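Local coordinates for CheA (Treponema denticola, PDB 6Y1Y), which is probably a chemotaxis histidine kinase that autophosphorylates and relays signals from chemoreceptors to the flagellar motors, captured here as its dimerization domain, at residues 56-61 / 80-85; 60-65 / 73-78. All coordinates share one frame; numbering follows the deposited sequence.

Contact 1 of 2, residues 56-61 / 80-85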
loop_
_atom_site.group_PDB
_atom_site.type_symbol
_atom_site.label_atom_id
_atom_site.label_comp_id
_atom_site.label_asym_id
_atom_site.label_seq_id
_atom_site.Cartn_x
_atom_site.Cartn_y
_atom_site.Cartn_z
ATOM N N LEU B 56 -5.641 -21.483 -17.864
ATOM C CA LEU B 56 -6.962 -21.569 -18.478
ATOM C C LEU B 56 -6.882 -22.146 -19.886
ATOM O O LEU B 56 -7.777 -22.886 -20.309
ATOM C CB LEU B 56 -7.614 -20.186 -18.503
ATOM C CG LEU B 56 -8.014 -19.651 -17.129
ATOM C CD1 LEU B 56 -8.622 -18.261 -17.265
ATOM C CD2 LEU B 56 -8.962 -20.621 -16.421
ATOM N N ASP B 57 -5.855 -21.773 -20.652
ATOM C CA ASP B 57 -5.710 -22.328 -21.991
ATOM C C ASP B 57 -5.309 -23.795 -21.948
ATOM O O ASP B 57 -5.830 -24.614 -22.720
ATOM C CB ASP B 57 -4.658 -21.540 -22.765
ATOM C CG ASP B 57 -4.480 -22.057 -24.174
ATOM O OD1 ASP B 57 -5.492 -22.104 -24.899
ATOM O OD2 ASP B 57 -3.346 -22.426 -24.549
ATOM N N LYS B 58 -4.464 -24.167 -20.985
ATOM C CA LYS B 58 -3.988 -25.541 -20.942
ATOM C C LYS B 58 -5.069 -26.524 -20.537
ATOM O O LYS B 58 -5.050 -27.668 -20.997
ATOM C CB LYS B 58 -2.822 -25.654 -19.965
ATOM C CG LYS B 58 -1.503 -25.253 -20.553
ATOM C CD LYS B 58 -0.378 -25.392 -19.542
ATOM C CE LYS B 58 0.967 -25.266 -20.249
ATOM N NZ LYS B 58 2.122 -25.534 -19.336
ATOM N N MET B 59 -6.012 -26.122 -19.691
ATOM C CA MET B 59 -6.903 -27.127 -19.119
ATOM C C MET B 59 -7.730 -27.836 -20.178
ATOM O O MET B 59 -7.691 -29.081 -20.213
ATOM C CB MET B 59 -7.798 -26.525 -18.033
ATOM C CG MET B 59 -8.560 -27.643 -17.318
ATOM S SD MET B 59 -9.482 -27.219 -15.831
ATOM C CE MET B 59 -8.135 -27.173 -14.640
ATOM N N PRO B 60 -8.424 -27.154 -21.091
ATOM C CA PRO B 60 -9.170 -27.897 -22.119
ATOM C C PRO B 60 -8.257 -28.630 -23.080
ATOM O O PRO B 60 -8.570 -29.755 -23.495
ATOM C CB PRO B 60 -9.996 -26.811 -22.830
ATOM C CG PRO B 60 -9.973 -25.623 -21.909
ATOM C CD PRO B 60 -8.650 -25.700 -21.206
ATOM N N GLU B 61 -7.102 -28.049 -23.397
ATOM C CA GLU B 61 -6.159 -28.723 -24.278
ATOM C C GLU B 61 -5.681 -30.020 -23.657
ATOM O O GLU B 61 -5.614 -31.056 -24.331
ATOM C CB GLU B 61 -4.965 -27.805 -24.558
ATOM C CG GLU B 61 -5.282 -26.572 -25.378
ATOM C CD GLU B 61 -5.064 -26.809 -26.858
ATOM O OE1 GLU B 61 -5.330 -25.881 -27.653
ATOM O OE2 GLU B 61 -4.624 -27.925 -27.221
ATOM N N LEU B 80 -0.386 -29.253 -12.028
ATOM C CA LEU B 80 -0.035 -28.949 -10.639
ATOM C C LEU B 80 1.143 -27.984 -10.563
ATOM O O LEU B 80 1.193 -27.127 -9.674
ATOM C CB LEU B 80 0.282 -30.245 -9.876
ATOM C CG LEU B 80 -0.960 -31.067 -9.528
ATOM C CD1 LEU B 80 -0.569 -32.448 -9.037
ATOM C CD2 LEU B 80 -1.806 -30.333 -8.483
ATOM N N ASN B 81 2.100 -28.118 -11.481
ATOM C CA ASN B 81 3.265 -27.233 -11.495
ATOM C C ASN B 81 2.879 -25.818 -11.903
ATOM O O ASN B 81 3.396 -24.847 -11.339
ATOM C CB ASN B 81 4.349 -27.807 -12.400
ATOM C CG ASN B 81 5.025 -29.001 -11.767
ATOM O OD1 ASN B 81 4.978 -29.170 -10.548
ATOM N ND2 ASN B 81 5.628 -29.854 -12.583
ATOM N N GLU B 82 1.966 -25.680 -12.869
ATOM C CA GLU B 82 1.476 -24.355 -13.234
ATOM C C GLU B 82 0.740 -23.754 -12.049
ATOM O O GLU B 82 0.939 -22.581 -11.698
ATOM C CB GLU B 82 0.524 -24.447 -14.433
ATOM C CG GLU B 82 1.152 -24.821 -15.770
ATOM C CD GLU B 82 1.789 -23.643 -16.500
ATOM O OE1 GLU B 82 1.721 -22.515 -15.981
ATOM O OE2 GLU B 82 2.367 -23.862 -17.579
ATOM N N TYR B 83 -0.023 -24.594 -11.348
ATOM C CA TYR B 83 -0.857 -24.129 -10.258
ATOM C C TYR B 83 -0.003 -23.657 -9.089
ATOM O O TYR B 83 -0.251 -22.587 -8.529
ATOM C CB TYR B 83 -1.771 -25.282 -9.848
ATOM C CG TYR B 83 -2.469 -25.205 -8.517
ATOM C CD1 TYR B 83 -3.511 -24.328 -8.319
ATOM C CD2 TYR B 83 -2.154 -26.107 -7.497
ATOM C CE1 TYR B 83 -4.180 -24.285 -7.124
ATOM C CE2 TYR B 83 -2.824 -26.089 -6.305
ATOM C CZ TYR B 83 -3.845 -25.177 -6.125
ATOM O OH TYR B 83 -4.507 -25.143 -4.926
ATOM N N SER B 84 1.040 -24.408 -8.737
ATOM C CA SER B 84 1.869 -23.940 -7.628
ATOM C C SER B 84 2.645 -22.680 -7.997
ATOM O O SER B 84 2.843 -21.807 -7.143
ATOM C CB SER B 84 2.804 -25.046 -7.137
ATOM O OG SER B 84 3.609 -25.575 -8.161
ATOM N N SER B 85 3.071 -22.541 -9.258
ATOM C CA SER B 85 3.720 -21.293 -9.647
ATOM C C SER B 85 2.756 -20.121 -9.509
ATOM O O SER B 85 3.134 -19.038 -9.050
ATOM C CB SER B 85 4.213 -21.382 -11.091
ATOM O OG SER B 85 5.391 -22.176 -11.205
#

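Contact 2 of 2, residues 60-65 / 73-78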
loop_
_atom_site.group_PDB
_atom_site.type_symbol
_atom_site.label_atom_id
_atom_site.label_comp_id
_atom_site.label_asym_id
_atom_site.label_seq_id
_atom_site.Cartn_x
_atom_site.Cartn_y
_atom_site.Cartn_z
ATOM N N PRO B 60 -8.424 -27.154 -21.091
ATOM C CA PRO B 60 -9.170 -27.897 -22.119
ATOM C C PRO B 60 -8.257 -28.630 -23.080
ATOM O O PRO B 60 -8.570 -29.755 -23.495
ATOM C CB PRO B 60 -9.996 -26.811 -22.830
ATOM C CG PRO B 60 -9.973 -25.623 -21.909
ATOM C CD PRO B 60 -8.650 -25.700 -21.206
ATOM N N GLU B 61 -7.102 -28.049 -23.397
ATOM C CA GLU B 61 -6.159 -28.723 -24.278
ATOM C C GLU B 61 -5.681 -30.020 -23.657
ATOM O O GLU B 61 -5.614 -31.056 -24.331
ATOM C CB GLU B 61 -4.965 -27.805 -24.558
ATOM C CG GLU B 61 -5.282 -26.572 -25.378
ATOM C CD GLU B 61 -5.064 -26.809 -26.858
ATOM O OE1 GLU B 61 -5.330 -25.881 -27.653
ATOM O OE2 GLU B 61 -4.624 -27.925 -27.221
ATOM N N TYR B 62 -5.372 -29.986 -22.364
ATOM C CA TYR B 62 -4.874 -31.172 -21.674
ATOM C C TYR B 62 -5.940 -32.250 -21.551
ATOM O O TYR B 62 -5.615 -33.438 -21.575
ATOM C CB TYR B 62 -4.314 -30.784 -20.311
ATOM C CG TYR B 62 -2.927 -30.193 -20.392
ATOM C CD1 TYR B 62 -2.337 -29.897 -21.618
ATOM C CD2 TYR B 62 -2.214 -29.936 -19.238
ATOM C CE1 TYR B 62 -1.060 -29.362 -21.685
ATOM C CE2 TYR B 62 -0.937 -29.404 -19.290
ATOM C CZ TYR B 62 -0.369 -29.125 -20.519
ATOM O OH TYR B 62 0.906 -28.602 -20.583
ATOM N N LEU B 63 -7.205 -31.861 -21.363
ATOM C CA LEU B 63 -8.272 -32.859 -21.348
ATOM C C LEU B 63 -8.334 -33.583 -22.680
ATOM O O LEU B 63 -8.456 -34.815 -22.728
ATOM C CB LEU B 63 -9.614 -32.187 -21.054
ATOM C CG LEU B 63 -9.755 -31.597 -19.658
ATOM C CD1 LEU B 63 -10.955 -30.641 -19.570
ATOM C CD2 LEU B 63 -9.853 -32.720 -18.641
ATOM N N GLU B 64 -8.252 -32.827 -23.778
ATOM C CA GLU B 64 -8.201 -33.440 -25.101
ATOM C C GLU B 64 -7.016 -34.392 -25.222
ATOM O O GLU B 64 -7.145 -35.492 -25.767
ATOM C CB GLU B 64 -8.128 -32.350 -26.168
ATOM C CG GLU B 64 -8.398 -32.820 -27.581
ATOM C CD GLU B 64 -8.931 -31.699 -28.452
ATOM O OE1 GLU B 64 -8.178 -30.730 -28.698
ATOM O OE2 GLU B 64 -10.098 -31.788 -28.890
ATOM N N LYS B 65 -5.853 -33.994 -24.706
ATOM C CA LYS B 65 -4.672 -34.843 -24.822
ATOM C C LYS B 65 -4.825 -36.133 -24.020
ATOM O O LYS B 65 -4.331 -37.186 -24.437
ATOM C CB LYS B 65 -3.425 -34.057 -24.425
ATOM C CG LYS B 65 -3.123 -32.961 -25.442
ATOM C CD LYS B 65 -1.981 -32.077 -25.015
ATOM C CE LYS B 65 -1.271 -31.482 -26.221
ATOM N NZ LYS B 65 -1.690 -32.144 -27.487
ATOM N N ASN B 73 0.013 -38.944 -16.208
ATOM C CA ASN B 73 0.806 -38.366 -15.114
ATOM C C ASN B 73 1.482 -37.077 -15.530
ATOM O O ASN B 73 1.516 -36.111 -14.752
ATOM C CB ASN B 73 1.863 -39.356 -14.601
ATOM C CG ASN B 73 1.270 -40.450 -13.717
ATOM O OD1 ASN B 73 1.744 -41.584 -13.719
ATOM N ND2 ASN B 73 0.185 -40.127 -13.008
ATOM N N SER B 74 1.980 -37.013 -16.766
ATOM C CA SER B 74 2.624 -35.794 -17.241
ATOM C C SER B 74 1.639 -34.631 -17.297
ATOM O O SER B 74 1.992 -33.485 -16.996
ATOM C CB SER B 74 3.238 -36.027 -18.624
ATOM O OG SER B 74 2.269 -35.907 -19.674
ATOM N N ILE B 75 0.390 -34.918 -17.665
ATOM C CA ILE B 75 -0.649 -33.896 -17.671
ATOM C C ILE B 75 -0.945 -33.426 -16.254
ATOM O O ILE B 75 -0.919 -32.226 -15.961
ATOM C CB ILE B 75 -1.910 -34.451 -18.360
ATOM C CG1 ILE B 75 -1.615 -34.787 -19.825
ATOM C CG2 ILE B 75 -3.078 -33.497 -18.168
ATOM C CD1 ILE B 75 -1.712 -33.611 -20.750
ATOM N N LYS B 76 -1.210 -34.368 -15.350
ATOM C CA LYS B 76 -1.473 -34.019 -13.958
ATOM C C LYS B 76 -0.331 -33.212 -13.355
ATOM O O LYS B 76 -0.554 -32.197 -12.682
ATOM C CB LYS B 76 -1.691 -35.295 -13.149
ATOM C CG LYS B 76 -1.991 -35.041 -11.680
ATOM C CD LYS B 76 -3.206 -35.830 -11.228
ATOM C CE LYS B 76 -3.793 -35.267 -9.945
ATOM N NZ LYS B 76 -5.062 -35.965 -9.577
ATOM N N GLN B 77 0.901 -33.655 -13.584
ATOM C CA GLN B 77 2.058 -32.969 -13.025
ATOM C C GLN B 77 2.185 -31.555 -13.564
ATOM O O GLN B 77 2.456 -30.617 -12.801
ATOM C CB GLN B 77 3.326 -33.778 -13.299
ATOM C CG GLN B 77 3.456 -34.968 -12.369
ATOM C CD GLN B 77 4.612 -35.888 -12.715
ATOM O OE1 GLN B 77 5.237 -35.763 -13.767
ATOM N NE2 GLN B 77 4.903 -36.825 -11.815
ATOM N N ASP B 78 2.001 -31.369 -14.873
ATOM C CA ASP B 78 2.187 -30.034 -15.422
ATOM C C ASP B 78 1.113 -29.079 -14.920
ATOM O O ASP B 78 1.410 -27.915 -14.634
ATOM C CB ASP B 78 2.244 -30.063 -16.948
ATOM C CG ASP B 78 2.828 -28.787 -17.525
ATOM O OD1 ASP B 78 3.983 -28.432 -17.192
ATOM O OD2 ASP B 78 2.128 -28.108 -18.297
#

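Contact 1 of 2, residues 56-61 / 80-85
The carboxylate of Glu82, the flat group on which this contact turns, has its two oxygens engaged by different cations: OE2 receives the ammonium of Lys58, while OE1 belongs to a second salt bridge, with NE of Arg54 one turn earlier on the helix of Lys58. Two cations of one helix thus hold the two oxygens of a single acid, an arrangement that should restrict rotation of the carboxylate about its last bond. Lys58 NZ lies 2.4 Å from Glu82 OE2, unusually short for a salt bridge, so the exact length is doubtful although the pairing is clear. The last part of the lysine chain makes the approach, CE at 3.3 Å and then NZ closing on the same Glu82 OE2, with CD alongside. Such reach is needed because the backbones are well separated here, the CA atoms of Lys58 and Glu82 being 9.5 Å apart. Lys58 spans the gap with a chain extended beyond CG, whereas Glu82 bends at chi2 (-82°), and the two side chains meet at about a right angle. The end of helix 7-67 and the short helix 72-87 form the far part of the helical hairpin of the CheA dimerization domain, whose returning arm goes on as helix 93-125; the ion pair ties them at its surface. Tyr83 of the second subunit packs on Leu56 of this chain, and Leu56 of the second subunit on Leu80. Lys58 NZ also pairs with OD2 of Asp78, one turn before Glu82, so its charge is shared between two acids of helix 72-87.

Contact 2 of 2, residues 60-65 / 73-78
Ile75 lays its CD1 methyl over one face of the Tyr62 ring while the phenol OH, at the ring's edge, hydrogen-bonds to Asp78; one aromatic side chain thereby makes an apolar and a polar contact with successive turns of the facing helix. CD1 sits 3.6 Å from Tyr62 CG, displaced from the ring centre toward the rim nearest the backbone, and forms a CH-pi contact. The second branch of Ile75 joins it, CG2 coming to 3.7 Å from Tyr62 CB on the same face, so both methyls cover the base of the ring. An uncommon torsion of the tyrosine accompanies this packing: with chi2 at 8° the ring plane almost contains the CA-CB bond, instead of standing across it as most tyrosine rings do. The two short segments run nearly antiparallel, as expected close to the turn of a helical hairpin, here the end of the dimerization domain lying far from the centre of the chain. Their closest CA atoms, those of Tyr62 and Ile75, are 6.4 Å apart. Beyond the isoleucine, Asp78 has CG anti to its own N (chi1 -163°), which carries the carboxylate to the phenol. Tyr62 OH donates to Asp78 OD2 at 2.6 Å; the oxygen lies in the ring plane, yet the hydroxyl meets it from above the carboxylate plane, the two planes being 50° apart. OD2 has a second, cationic partner, which would favour the charged carboxylate. Lys65 adds only its CB, 4.1 Å from Ile75 CD1, before its chain turns off toward a weak hydrogen bond with Tyr70 OH. Met59 of the second subunit packs on Tyr62.

How the contacts relate
Both contacts join helix 7-67 to helix 72-87, with centres 8 Å apart. Along the first helix the segment of contact 1 precedes that of contact 2, sharing Pro60 and Glu61; on the returning helix the order is reversed, so contact 2 lies nearer the connecting turn and is enclosed in sequence by contact 1. The two meet through Lys58, which makes them one polar network running from Arg54 to Tyr62; between the two helices of the chain, contact 2 adds the apolar packing that contact 1 lacks. Since both contacts also touch the second subunit, the pairing of the two helices within a chain is built alongside the dimer interface that defines this domain.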